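Flagellar brake protein YcgR (Escherichia coli K-12, PDB 5Y6H) acts as a flagellar brake that, when bound to cyclic di-GMP, engages the flagellar motor and slows swimming and swarming. Local coordinates at residues L17-D22 with A80-T85; L30-N35 with L51-G56; L43-P48 with S92-L97. One frame throughout, in Å; residues are numbered along the deposited sequence.

Contact 1: residues L17-D22 with A80-T85; sequences LGVLRD and AKVEFT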
ATOM      1  N   LEU A  17       9.560   4.661   5.819  1.00 16.92           N
ATOM      2  CA  LEU A  17       9.468   5.561   4.675  1.00 17.63           C
ATOM      3  C   LEU A  17      10.508   5.214   3.614  1.00 17.62           C
ATOM      4  O   LEU A  17      10.235   5.319   2.414  1.00 18.41           O
ATOM      5  CB  LEU A  17       9.615   7.013   5.135  1.00 18.48           C
ATOM      6  CG  LEU A  17       9.369   8.104   4.087  1.00 20.34           C
ATOM      7  CD1 LEU A  17       7.963   7.990   3.532  1.00 20.83           C
ATOM      8  CD2 LEU A  17       9.591   9.480   4.687  1.00 22.23           C
ATOM      9  N   GLY A  18      11.701   4.783   4.035  1.00 19.31           N
ATOM     10  CA  GLY A  18      12.729   4.432   3.065  1.00 20.23           C
ATOM     11  C   GLY A  18      12.303   3.317   2.128  1.00 20.16           C
ATOM     12  O   GLY A  18      12.563   3.374   0.923  1.00 19.05           O
ATOM     13  N   VAL A  19      11.632   2.295   2.662  1.00 18.57           N
ATOM     14  CA  VAL A  19      11.146   1.209   1.817  1.00 17.93           C
ATOM     15  C   VAL A  19      10.060   1.713   0.877  1.00 16.31           C
ATOM     16  O   VAL A  19      10.010   1.333  -0.300  1.00 17.85           O
ATOM     17  CB  VAL A  19      10.639   0.037   2.680  1.00 17.80           C
ATOM     18  CG1 VAL A  19      10.003  -1.036   1.800  1.00 17.82           C
ATOM     19  CG2 VAL A  19      11.773  -0.547   3.510  1.00 21.75           C
ATOM     20  N   LEU A  20       9.172   2.574   1.381  1.00 17.55           N
ATOM     21  CA  LEU A  20       8.090   3.096   0.554  1.00 14.81           C
ATOM     22  C   LEU A  20       8.631   3.950  -0.586  1.00 17.71           C
ATOM     23  O   LEU A  20       8.087   3.932  -1.697  1.00 17.45           O
ATOM     24  CB  LEU A  20       7.117   3.900   1.417  1.00 16.79           C
ATOM     25  CG  LEU A  20       6.322   3.094   2.447  1.00 19.87           C
ATOM     26  CD1 LEU A  20       5.520   4.025   3.348  1.00 20.07           C
ATOM     27  CD2 LEU A  20       5.409   2.079   1.767  1.00 19.14           C
ATOM     28  N   ARG A  21       9.705   4.706  -0.329  1.00 14.46           N
ATOM     29  CA  ARG A  21      10.341   5.476  -1.394  1.00 19.20           C
ATOM     30  C   ARG A  21      10.866   4.559  -2.492  1.00 17.06           C
ATOM     31  O   ARG A  21      10.708   4.854  -3.683  1.00 17.96           O
ATOM     32  CB  ARG A  21      11.479   6.333  -0.832  1.00 22.83           C
ATOM     33  CG  ARG A  21      11.060   7.339   0.230  1.00 25.55           C
ATOM     34  CD  ARG A  21      10.963   8.741  -0.330  1.00 29.33           C
ATOM     35  NE  ARG A  21      10.878   9.745   0.727  1.00 26.72           N
ATOM     36  CZ  ARG A  21      10.249  10.905   0.592  1.00 25.65           C
ATOM     37  NH1 ARG A  21       9.652  11.199  -0.555  1.00 27.62           N
ATOM     38  NH2 ARG A  21      10.216  11.771   1.598  1.00 24.59           N
ATOM     39  N   ASP A  22      11.495   3.444  -2.110  1.00 20.24           N
ATOM     40  CA  ASP A  22      11.978   2.483  -3.099  1.00 21.10           C
ATOM     41  C   ASP A  22      10.819   1.848  -3.858  1.00 22.41           C
ATOM     42  O   ASP A  22      10.915   1.615  -5.071  1.00 20.98           O
ATOM     43  CB  ASP A  22      12.815   1.397  -2.420  1.00 22.62           C
ATOM     44  CG  ASP A  22      14.245   1.832  -2.148  1.00 31.22           C
ATOM     45  OD1 ASP A  22      14.651   2.919  -2.609  1.00 30.83           O
ATOM     46  OD2 ASP A  22      14.969   1.075  -1.469  1.00 29.42           O
ATOM     47  N   ALA A  80      11.640 -10.534  -3.183  1.00 26.67           N
ATOM     48  CA  ALA A  80      11.473  -9.597  -2.080  1.00 22.48           C
ATOM     49  C   ALA A  80      10.018  -9.159  -2.011  1.00 21.76           C
ATOM     50  O   ALA A  80       9.449  -8.740  -3.023  1.00 27.65           O
ATOM     51  CB  ALA A  80      12.382  -8.378  -2.255  1.00 22.58           C
ATOM     52  N   LYS A  81       9.425  -9.236  -0.819  1.00 23.13           N
ATOM     53  CA  LYS A  81       8.021  -8.900  -0.624  1.00 20.27           C
ATOM     54  C   LYS A  81       7.882  -7.763   0.380  1.00 19.74           C
ATOM     55  O   LYS A  81       8.517  -7.779   1.439  1.00 23.60           O
ATOM     56  CB  LYS A  81       7.220 -10.114  -0.141  1.00 24.92           C
ATOM     57  CG  LYS A  81       5.752  -9.805   0.132  1.00 27.54           C
ATOM     58  CD  LYS A  81       5.006 -11.040   0.613  1.00 40.79           C
ATOM     59  CE  LYS A  81       4.219 -11.686  -0.516  1.00 46.93           C
ATOM     60  NZ  LYS A  81       3.293 -12.740  -0.015  1.00 55.76           N
ATOM     61  N   VAL A  82       7.046  -6.788   0.043  1.00 18.24           N
ATOM     62  CA  VAL A  82       6.633  -5.733   0.960  1.00 17.93           C
ATOM     63  C   VAL A  82       5.236  -6.074   1.458  1.00 18.18           C
ATOM     64  O   VAL A  82       4.373  -6.465   0.665  1.00 19.83           O
ATOM     65  CB  VAL A  82       6.652  -4.358   0.267  1.00 22.00           C
ATOM     66  CG1 VAL A  82       6.034  -3.287   1.165  1.00 18.93           C
ATOM     67  CG2 VAL A  82       8.073  -3.984  -0.142  1.00 24.81           C
ATOM     68  N   GLU A  83       5.011  -5.949   2.766  1.00 16.60           N
ATOM     69  CA  GLU A  83       3.676  -6.148   3.322  1.00 17.74           C
ATOM     70  C   GLU A  83       3.447  -5.186   4.479  1.00 16.82           C
ATOM     71  O   GLU A  83       4.286  -5.082   5.378  1.00 19.48           O
ATOM     72  CB  GLU A  83       3.473  -7.593   3.795  1.00 25.62           C
ATOM     73  CG  GLU A  83       2.165  -7.810   4.543  1.00 29.98           C
ATOM     74  CD  GLU A  83       1.806  -9.278   4.690  1.00 42.71           C
ATOM     75  OE1 GLU A  83       1.498  -9.705   5.824  1.00 44.53           O
ATOM     76  OE2 GLU A  83       1.828 -10.005   3.674  1.00 44.21           O
ATOM     77  N   PHE A  84       2.316  -4.485   4.452  1.00 15.92           N
ATOM     78  CA  PHE A  84       1.923  -3.638   5.571  1.00 16.51           C
ATOM     79  C   PHE A  84       0.408  -3.493   5.552  1.00 19.62           C
ATOM     80  O   PHE A  84      -0.257  -3.829   4.569  1.00 22.40           O
ATOM     81  CB  PHE A  84       2.629  -2.275   5.536  1.00 20.91           C
ATOM     82  CG  PHE A  84       2.368  -1.466   4.288  1.00 18.90           C
ATOM     83  CD1 PHE A  84       1.405  -0.469   4.284  1.00 18.70           C
ATOM     84  CD2 PHE A  84       3.113  -1.678   3.138  1.00 21.60           C
ATOM     85  CE1 PHE A  84       1.179   0.294   3.152  1.00 20.08           C
ATOM     86  CE2 PHE A  84       2.885  -0.920   1.997  1.00 20.39           C
ATOM     87  CZ  PHE A  84       1.916   0.064   2.006  1.00 22.36           C
ATOM     88  N   THR A  85      -0.133  -3.007   6.666  1.00 17.49           N
ATOM     89  CA  THR A  85      -1.571  -2.854   6.832  1.00 16.43           C
ATOM     90  C   THR A  85      -1.881  -1.419   7.225  1.00 25.91           C
ATOM     91  O   THR A  85      -1.181  -0.827   8.052  1.00 22.61           O
ATOM     92  CB  THR A  85      -2.116  -3.823   7.896  1.00 21.57           C
ATOM     93  OG1 THR A  85      -1.839  -5.170   7.499  1.00 29.15           O
ATOM     94  CG2 THR A  85      -3.618  -3.655   8.071  1.00 28.40           C
TER

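Contact 2: residues L30-N35 with L51-G56; sequences LRLSWN and LVLDFG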
ATOM      1  N   LEU A  30       0.825  -3.315  -6.815  1.00 18.61           N
ATOM      2  CA  LEU A  30       0.446  -3.611  -5.444  1.00 15.69           C
ATOM      3  C   LEU A  30      -0.808  -4.472  -5.453  1.00 17.61           C
ATOM      4  O   LEU A  30      -1.597  -4.432  -6.400  1.00 22.31           O
ATOM      5  CB  LEU A  30       0.159  -2.332  -4.649  1.00 23.76           C
ATOM      6  CG  LEU A  30       1.153  -1.171  -4.636  1.00 27.88           C
ATOM      7  CD1 LEU A  30       0.642  -0.082  -3.706  1.00 25.66           C
ATOM      8  CD2 LEU A  30       2.543  -1.618  -4.222  1.00 24.41           C
ATOM      9  N   ARG A  31      -0.992  -5.247  -4.391  1.00 20.39           N
ATOM     10  CA  ARG A  31      -2.264  -5.906  -4.128  1.00 17.38           C
ATOM     11  C   ARG A  31      -2.853  -5.338  -2.845  1.00 17.76           C
ATOM     12  O   ARG A  31      -2.189  -5.336  -1.803  1.00 18.50           O
ATOM     13  CB  ARG A  31      -2.104  -7.424  -4.011  1.00 22.78           C
ATOM     14  CG  ARG A  31      -3.381  -8.134  -3.569  1.00 25.90           C
ATOM     15  CD  ARG A  31      -3.187  -9.634  -3.460  1.00 36.68           C
ATOM     16  NE  ARG A  31      -2.677 -10.209  -4.700  1.00 46.02           N
ATOM     17  CZ  ARG A  31      -2.091 -11.398  -4.784  1.00 56.52           C
ATOM     18  NH1 ARG A  31      -1.654 -11.845  -5.955  1.00 55.80           N
ATOM     19  NH2 ARG A  31      -1.940 -12.142  -3.698  1.00 60.74           N
ATOM     20  N   LEU A  32      -4.085  -4.839  -2.932  1.00 16.63           N
ATOM     21  CA  LEU A  32      -4.852  -4.408  -1.769  1.00 20.42           C
ATOM     22  C   LEU A  32      -5.830  -5.519  -1.423  1.00 19.70           C
ATOM     23  O   LEU A  32      -6.644  -5.914  -2.266  1.00 21.47           O
ATOM     24  CB  LEU A  32      -5.608  -3.108  -2.045  1.00 22.30           C
ATOM     25  CG  LEU A  32      -4.936  -1.745  -1.841  1.00 30.79           C
ATOM     26  CD1 LEU A  32      -3.509  -1.713  -2.380  1.00 26.15           C
ATOM     27  CD2 LEU A  32      -5.777  -0.647  -2.487  1.00 25.51           C
ATOM     28  N   SER A  33      -5.754  -6.024  -0.197  1.00 17.51           N
ATOM     29  CA  SER A  33      -6.629  -7.096   0.252  1.00 18.78           C
ATOM     30  C   SER A  33      -7.408  -6.659   1.485  1.00 24.90           C
ATOM     31  O   SER A  33      -6.863  -6.002   2.378  1.00 23.26           O
ATOM     32  CB  SER A  33      -5.834  -8.369   0.557  1.00 23.85           C
ATOM     33  OG  SER A  33      -5.120  -8.822  -0.584  1.00 29.73           O
ATOM     34  N   TRP A  34      -8.688  -7.028   1.531  1.00 19.67           N
ATOM     35  CA  TRP A  34      -9.542  -6.736   2.672  1.00 20.59           C
ATOM     36  C   TRP A  34     -10.447  -7.931   2.931  1.00 23.12           C
ATOM     37  O   TRP A  34     -10.485  -8.890   2.157  1.00 27.04           O
ATOM     38  CB  TRP A  34     -10.376  -5.468   2.444  1.00 25.81           C
ATOM     39  CG  TRP A  34     -11.357  -5.591   1.313  1.00 26.00           C
ATOM     40  CD1 TRP A  34     -12.697  -5.840   1.409  1.00 26.59           C
ATOM     41  CD2 TRP A  34     -11.071  -5.470  -0.084  1.00 25.13           C
ATOM     42  NE1 TRP A  34     -13.261  -5.881   0.156  1.00 28.49           N
ATOM     43  CE2 TRP A  34     -12.283  -5.657  -0.777  1.00 29.95           C
ATOM     44  CE3 TRP A  34      -9.906  -5.225  -0.815  1.00 30.04           C
ATOM     45  CZ2 TRP A  34     -12.362  -5.603  -2.167  1.00 28.75           C
ATOM     46  CZ3 TRP A  34      -9.988  -5.168  -2.194  1.00 30.63           C
ATOM     47  CH2 TRP A  34     -11.205  -5.358  -2.855  1.00 31.01           C
ATOM     48  N   ASN A  35     -11.181  -7.868   4.041  1.00 22.50           N
ATOM     49  CA  ASN A  35     -12.149  -8.908   4.356  1.00 26.35           C
ATOM     50  C   ASN A  35     -13.276  -8.883   3.331  1.00 29.21           C
ATOM     51  O   ASN A  35     -14.253  -8.145   3.495  1.00 29.84           O
ATOM     52  CB  ASN A  35     -12.694  -8.728   5.776  1.00 28.81           C
ATOM     53  CG  ASN A  35     -13.470  -9.933   6.255  1.00 36.70           C
ATOM     54  OD1 ASN A  35     -13.269 -11.042   5.763  1.00 38.38           O
ATOM     55  ND2 ASN A  35     -14.362  -9.725   7.217  1.00 38.07           N
ATOM     56  N   LEU A  51       0.321   8.446   1.382  1.00 17.30           N
ATOM     57  CA  LEU A  51       0.452   7.549   0.242  1.00 12.90           C
ATOM     58  C   LEU A  51      -0.749   7.750  -0.668  1.00 15.67           C
ATOM     59  O   LEU A  51      -1.888   7.807  -0.194  1.00 20.12           O
ATOM     60  CB  LEU A  51       0.493   6.072   0.669  1.00 15.06           C
ATOM     61  CG  LEU A  51       1.692   5.431   1.364  1.00 21.62           C
ATOM     62  CD1 LEU A  51       1.935   6.046   2.726  1.00 23.97           C
ATOM     63  CD2 LEU A  51       1.466   3.923   1.490  1.00 23.18           C
ATOM     64  N   VAL A  52      -0.505   7.836  -1.972  1.00 14.86           N
ATOM     65  CA  VAL A  52      -1.570   7.913  -2.970  1.00 16.15           C
ATOM     66  C   VAL A  52      -1.550   6.617  -3.766  1.00 18.63           C
ATOM     67  O   VAL A  52      -0.521   6.265  -4.355  1.00 16.48           O
ATOM     68  CB  VAL A  52      -1.405   9.130  -3.891  1.00 22.59           C
ATOM     69  CG1 VAL A  52      -2.595   9.248  -4.828  1.00 22.47           C
ATOM     70  CG2 VAL A  52      -1.243  10.400  -3.072  1.00 23.96           C
ATOM     71  N   LEU A  53      -2.681   5.909  -3.790  1.00 15.98           N
ATOM     72  CA  LEU A  53      -2.784   4.594  -4.412  1.00 16.24           C
ATOM     73  C   LEU A  53      -3.798   4.619  -5.550  1.00 17.66           C
ATOM     74  O   LEU A  53      -4.852   5.252  -5.439  1.00 21.91           O
ATOM     75  CB  LEU A  53      -3.192   3.529  -3.384  1.00 14.35           C
ATOM     76  CG  LEU A  53      -2.361   3.465  -2.100  1.00 15.13           C
ATOM     77  CD1 LEU A  53      -3.036   2.593  -1.052  1.00 21.42           C
ATOM     78  CD2 LEU A  53      -0.954   2.951  -2.393  1.00 23.50           C
ATOM     79  N   ASP A  54      -3.485   3.911  -6.634  1.00 17.81           N
ATOM     80  CA  ASP A  54      -4.381   3.850  -7.783  1.00 18.33           C
ATOM     81  C   ASP A  54      -5.657   3.079  -7.451  1.00 18.41           C
ATOM     82  O   ASP A  54      -5.648   2.115  -6.678  1.00 17.67           O
ATOM     83  CB  ASP A  54      -3.673   3.190  -8.971  1.00 20.72           C
ATOM     84  CG  ASP A  54      -4.310   3.535 -10.308  1.00 29.27           C
ATOM     85  OD1 ASP A  54      -5.144   4.463 -10.360  1.00 28.15           O
ATOM     86  OD2 ASP A  54      -3.976   2.873 -11.315  1.00 28.17           O
ATOM     87  N   PHE A  55      -6.766   3.518  -8.045  1.00 20.52           N
ATOM     88  CA  PHE A  55      -7.998   2.739  -8.008  1.00 19.10           C
ATOM     89  C   PHE A  55      -7.814   1.429  -8.765  1.00 23.24           C
ATOM     90  O   PHE A  55      -6.990   1.323  -9.677  1.00 21.12           O
ATOM     91  CB  PHE A  55      -9.154   3.524  -8.640  1.00 20.20           C
ATOM     92  CG  PHE A  55     -10.031   4.250  -7.651  1.00 23.69           C
ATOM     93  CD1 PHE A  55     -11.353   4.534  -7.970  1.00 21.05           C
ATOM     94  CD2 PHE A  55      -9.540   4.664  -6.421  1.00 23.70           C
ATOM     95  CE1 PHE A  55     -12.178   5.203  -7.080  1.00 18.77           C
ATOM     96  CE2 PHE A  55     -10.358   5.339  -5.521  1.00 22.19           C
ATOM     97  CZ  PHE A  55     -11.679   5.610  -5.852  1.00 21.83           C
ATOM     98  N   GLY A  56      -8.597   0.419  -8.379  1.00 22.27           N
ATOM     99  CA  GLY A  56      -8.715  -0.773  -9.188  1.00 22.05           C
ATOM    100  C   GLY A  56      -9.632  -0.545 -10.378  1.00 22.15           C
ATOM    101  O   GLY A  56     -10.330   0.463 -10.481  1.00 22.64           O
TER

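Contact 3: residues L43-P48 with S92-L97; sequences LLAITP and SEYLQL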
ATOM      1  N   LEU A  43       1.539   2.329  -6.201  1.00 16.43           N
ATOM      2  CA  LEU A  43       1.867   3.488  -5.372  1.00 16.46           C
ATOM      3  C   LEU A  43       2.187   4.660  -6.294  1.00 21.09           C
ATOM      4  O   LEU A  43       3.282   4.748  -6.858  1.00 18.72           O
ATOM      5  CB  LEU A  43       3.023   3.172  -4.429  1.00 16.32           C
ATOM      6  CG  LEU A  43       3.468   4.272  -3.460  1.00 18.32           C
ATOM      7  CD1 LEU A  43       2.330   4.695  -2.537  1.00 16.82           C
ATOM      8  CD2 LEU A  43       4.683   3.810  -2.651  1.00 17.16           C
ATOM      9  N   LEU A  44       1.220   5.571  -6.438  1.00 20.29           N
ATOM     10  CA  LEU A  44       1.338   6.673  -7.389  1.00 18.35           C
ATOM     11  C   LEU A  44       2.210   7.800  -6.853  1.00 19.51           C
ATOM     12  O   LEU A  44       2.946   8.437  -7.614  1.00 20.32           O
ATOM     13  CB  LEU A  44      -0.049   7.217  -7.731  1.00 16.39           C
ATOM     14  CG  LEU A  44      -0.961   6.279  -8.525  1.00 22.34           C
ATOM     15  CD1 LEU A  44      -2.325   6.912  -8.737  1.00 24.42           C
ATOM     16  CD2 LEU A  44      -0.329   5.914  -9.856  1.00 24.98           C
ATOM     17  N   ALA A  45       2.128   8.071  -5.553  1.00 20.80           N
ATOM     18  CA  ALA A  45       2.837   9.196  -4.970  1.00 25.02           C
ATOM     19  C   ALA A  45       3.123   8.903  -3.506  1.00 19.40           C
ATOM     20  O   ALA A  45       2.395   8.145  -2.855  1.00 17.94           O
ATOM     21  CB  ALA A  45       2.029  10.490  -5.111  1.00 29.68           C
ATOM     22  N   ILE A  46       4.188   9.516  -2.994  1.00 21.00           N
ATOM     23  CA  ILE A  46       4.638   9.283  -1.627  1.00 24.02           C
ATOM     24  C   ILE A  46       5.188  10.584  -1.050  1.00 23.43           C
ATOM     25  O   ILE A  46       5.930  11.309  -1.724  1.00 21.12           O
ATOM     26  CB  ILE A  46       5.687   8.151  -1.559  1.00 19.71           C
ATOM     27  CG1 ILE A  46       6.119   7.892  -0.114  1.00 19.61           C
ATOM     28  CG2 ILE A  46       6.888   8.449  -2.462  1.00 19.79           C
ATOM     29  CD1 ILE A  46       5.013   7.315   0.757  1.00 26.11           C
ATOM     30  N   THR A  47       4.784  10.898   0.186  1.00 18.44           N
ATOM     31  CA  THR A  47       5.368  11.965   0.991  1.00 20.21           C
ATOM     32  C   THR A  47       5.558  11.410   2.399  1.00 16.31           C
ATOM     33  O   THR A  47       5.057  10.317   2.692  1.00 18.75           O
ATOM     34  CB  THR A  47       4.484  13.221   1.018  1.00 17.19           C
ATOM     35  OG1 THR A  47       3.425  13.045   1.967  1.00 19.58           O
ATOM     36  CG2 THR A  47       3.897  13.531  -0.357  1.00 19.41           C
ATOM     37  N   PRO A  48       6.270  12.102   3.296  1.00 18.14           N
ATOM     38  CA  PRO A  48       6.359  11.607   4.680  1.00 19.13           C
ATOM     39  C   PRO A  48       5.012  11.464   5.365  1.00 17.82           C
ATOM     40  O   PRO A  48       4.919  10.747   6.369  1.00 19.98           O
ATOM     41  CB  PRO A  48       7.229  12.663   5.375  1.00 20.43           C
ATOM     42  CG  PRO A  48       8.070  13.215   4.282  1.00 18.39           C
ATOM     43  CD  PRO A  48       7.170  13.251   3.076  1.00 19.97           C
ATOM     44  N   SER A  92      -9.593  10.393  -3.032  1.00 24.95           N
ATOM     45  CA  SER A  92      -8.988  11.675  -3.366  1.00 26.41           C
ATOM     46  C   SER A  92      -8.829  11.729  -4.882  1.00 25.55           C
ATOM     47  O   SER A  92      -9.489  11.000  -5.632  1.00 24.18           O
ATOM     48  CB  SER A  92      -7.662  11.867  -2.614  1.00 30.81           C
ATOM     49  OG  SER A  92      -7.218  13.209  -2.718  1.00 35.50           O
ATOM     50  N   GLU A  93      -7.922  12.584  -5.338  1.00 26.90           N
ATOM     51  CA  GLU A  93      -7.712  12.865  -6.750  1.00 27.33           C
ATOM     52  C   GLU A  93      -6.218  12.897  -7.027  1.00 28.33           C
ATOM     53  O   GLU A  93      -5.445  13.405  -6.211  1.00 34.64           O
ATOM     54  CB  GLU A  93      -8.336  14.214  -7.137  1.00 37.74           C
ATOM     55  CG  GLU A  93      -8.763  14.321  -8.584  1.00 51.98           C
ATOM     56  CD  GLU A  93      -9.451  15.638  -8.894  1.00 64.25           C
ATOM     57  OE1 GLU A  93      -9.530  15.994 -10.089  1.00 67.62           O
ATOM     58  OE2 GLU A  93      -9.913  16.313  -7.949  1.00 69.20           O
ATOM     59  N   TYR A  94      -5.812  12.364  -8.178  1.00 27.01           N
ATOM     60  CA  TYR A  94      -4.414  12.425  -8.590  1.00 28.27           C
ATOM     61  C   TYR A  94      -4.339  12.330 -10.104  1.00 27.36           C
ATOM     62  O   TYR A  94      -4.830  11.359 -10.689  1.00 25.62           O
ATOM     63  CB  TYR A  94      -3.577  11.309  -7.953  1.00 29.93           C
ATOM     64  CG  TYR A  94      -2.081  11.442  -8.186  1.00 30.16           C
ATOM     65  CD1 TYR A  94      -1.325  12.360  -7.467  1.00 32.24           C
ATOM     66  CD2 TYR A  94      -1.427  10.646  -9.118  1.00 29.62           C
ATOM     67  CE1 TYR A  94       0.040  12.485  -7.673  1.00 35.85           C
ATOM     68  CE2 TYR A  94      -0.062  10.763  -9.332  1.00 31.14           C
ATOM     69  CZ  TYR A  94       0.666  11.685  -8.608  1.00 34.06           C
ATOM     70  OH  TYR A  94       2.022  11.805  -8.816  1.00 38.63           O
ATOM     71  N   LEU A  95      -3.716  13.333 -10.723  1.00 28.60           N
ATOM     72  CA  LEU A  95      -3.575  13.408 -12.178  1.00 30.22           C
ATOM     73  C   LEU A  95      -4.919  13.200 -12.873  1.00 29.82           C
ATOM     74  O   LEU A  95      -5.034  12.442 -13.838  1.00 29.38           O
ATOM     75  CB  LEU A  95      -2.524  12.414 -12.680  1.00 31.79           C
ATOM     76  CG  LEU A  95      -1.069  12.852 -12.465  1.00 42.32           C
ATOM     77  CD1 LEU A  95      -0.122  12.118 -13.404  1.00 44.97           C
ATOM     78  CD2 LEU A  95      -0.917  14.361 -12.627  1.00 40.78           C
ATOM     79  N   GLN A  96      -5.949  13.872 -12.353  1.00 25.88           N
ATOM     80  CA  GLN A  96      -7.303  13.933 -12.900  1.00 28.33           C
ATOM     81  C   GLN A  96      -8.065  12.614 -12.809  1.00 29.63           C
ATOM     82  O   GLN A  96      -9.095  12.453 -13.481  1.00 24.81           O
ATOM     83  CB  GLN A  96      -7.298  14.424 -14.353  1.00 28.82           C
ATOM     84  CG  GLN A  96      -6.632  15.781 -14.540  1.00 25.96           C
ATOM     85  CD  GLN A  96      -6.521  16.174 -15.995  1.00 35.92           C
ATOM     86  OE1 GLN A  96      -6.155  15.358 -16.842  1.00 56.53           O
ATOM     87  NE2 GLN A  96      -6.825  17.430 -16.296  1.00 26.67           N
ATOM     88  N   LEU A  97      -7.612  11.673 -11.984  1.00 25.39           N
ATOM     89  CA  LEU A  97      -8.304  10.413 -11.775  1.00 26.17           C
ATOM     90  C   LEU A  97      -8.585  10.205 -10.290  1.00 26.43           C
ATOM     91  O   LEU A  97      -7.881  10.763  -9.443  1.00 24.76           O
ATOM     92  CB  LEU A  97      -7.474   9.237 -12.308  1.00 31.08           C
ATOM     93  CG  LEU A  97      -7.475   9.036 -13.824  1.00 30.90           C
ATOM     94  CD1 LEU A  97      -6.366   8.079 -14.236  1.00 37.00           C
ATOM     95  CD2 LEU A  97      -8.836   8.533 -14.295  1.00 34.45           C
TER
HETATM   96  O   HOH W   1       4.718  11.077  -7.635  1.00 41.95           O

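Contact 1: residues L17-D22 with A80-T85
Leu20 and Val19 of helix 13-26 rest on Phe84 and Val82 of strand 80-86, a helix packed against one face of the antiparallel sheet of the PilZN domain, the N-terminal domain of YcgR. The backbones stay well apart, with 8.3 Å between Val19 CA and Val82 CA, and the gap is bridged by side chains alone. Leu20 has the most surface buried here. Its CB does not aim straight at the strand, but the branch swings CD2 over to the Phe84 ring, where it meets CE2 at 3.9 Å and CZ at 4.0 Å, an oblique approach to the ring. Phe84 holds CG between its backbone N and carbonyl carbon (chi1 59°), which turns the ring back towards Val82. CG1 of that valine lies at the ring's edge, in its plane, and so flanks the aromatic group that receives the leucine. All four side chains are buried, and Leu108 of the neighbouring strand 108-111 touches Val19, Leu20 and Phe84, extending the same apolar layer. The valines face one another more directly, both with CB directed across the interface, and their side chains pass in opposite directions. They meet through a single pair of methyl groups, Val19 CG1 and Val82 CG2, 4.0 Å apart.

Contact 2: residues L30-N35 with L51-G56
Leu53 reaches across from strand 50-54 to two leucines of strand 30-34, Leu30 and Leu32, within the curved antiparallel sheet of the PilZN domain. These strands are not neighbours in the sheet: strand 37-47 runs between them, and the backbones keep their distance, 8.9 Å from Leu30 CA to Leu53 CA. The contact therefore passes over the intervening strand on the buried side, where Leu43 of that strand also touches Leu53.

The tight part is the meeting of Leu30 and Leu53. Their side chains cross at about a right angle, and CD1 of Leu30 comes to 3.7 Å from CD2 of Leu53. In both residues CG stands beside the backbone N and opposite the carbonyl carbon (chi1 -51° in Leu30 and -52° in Leu53), which brings the two branched ends together on the buried side of the sheet. Leu32 makes the looser part: its CD2 lies 4.5 Å from CD1 of Leu53, so the two methyls of Leu53 are divided between two partners. Ile73 of strand 71-77 touches all three leucines and closes the cluster from another strand. Beyond Leu32 the first segment runs on to the partly exposed Trp34, whose side chain touches helix 59-67, and to the exposed Asn35.

Leu53 buries the most surface, and what it meets in strand 30-34 is purely aliphatic. With methyl groups as the sole points of contact, the two strands are held together here by van der Waals packing and exclusion of water, without the directional pairing that joins adjacent strands.

Contact 3: residues L43-P48 with S92-L97
Tyr94, the last residue of strand 90-94, sets its ring obliquely across Leu44 of strand 37-47, with Ala45 beside it, near the surface of the PilZN domain. Strands 50-54 and 97-102 separate the two in the sheet, and the tyrosine reaches across both. Its CG stands anti to the backbone N (chi1 -172°), and from CB the ring extends towards the other strand. One edge comes first: CD2 is 3.9 Å from Leu44 CD1, and both CD2 and CE2 lie 3.9 Å from Leu44 CB. On the other edge CE1 approaches Ala45 CB to 3.8 Å, with that methyl on the same side of the ring plane as Leu44 CB. At the tip, OH stops 3.7 Å from Leu44 O, and a water joins the two, donating to Leu44 O at 3.2 Å and hydrogen-bonded to Tyr94 OH at 3.0 Å.

Leu44 and Ala45 can both serve the ring because they form a classic beta bulge opposite Val52. Just beyond Tyr94, a type I' turn to Leu97 closes the hairpin with strand 97-102. Tyr94 can thus pack its ring carbons on aliphatic groups while water gives its hydroxyl a polar partner, Leu44 O itself being too distant for a direct bond.

In the fold
The three contacts share one antiparallel sheet in the N-terminal, FliG-binding domain. Contacts 1 and 2 have centres about 14 Å apart, contacts 1 and 3 about 17 Å, and contacts 2 and 3 about 12 Å. Along the chain, contact 2 is nested inside the loop closed by contact 1, whereas contact 3 alternates with both. Strand 37-47, which carries residues 43-48, is the shared neighbour of both strands of contact 2 and so joins contacts 2 and 3. Leu51 packs on Leu20 and Phe84, joining contact 2 to the helix-sheet layer of contact 1. Contacts 1 and 3 thus tie early and late parts of the domain together, while contact 2 closes a short loop within its first half.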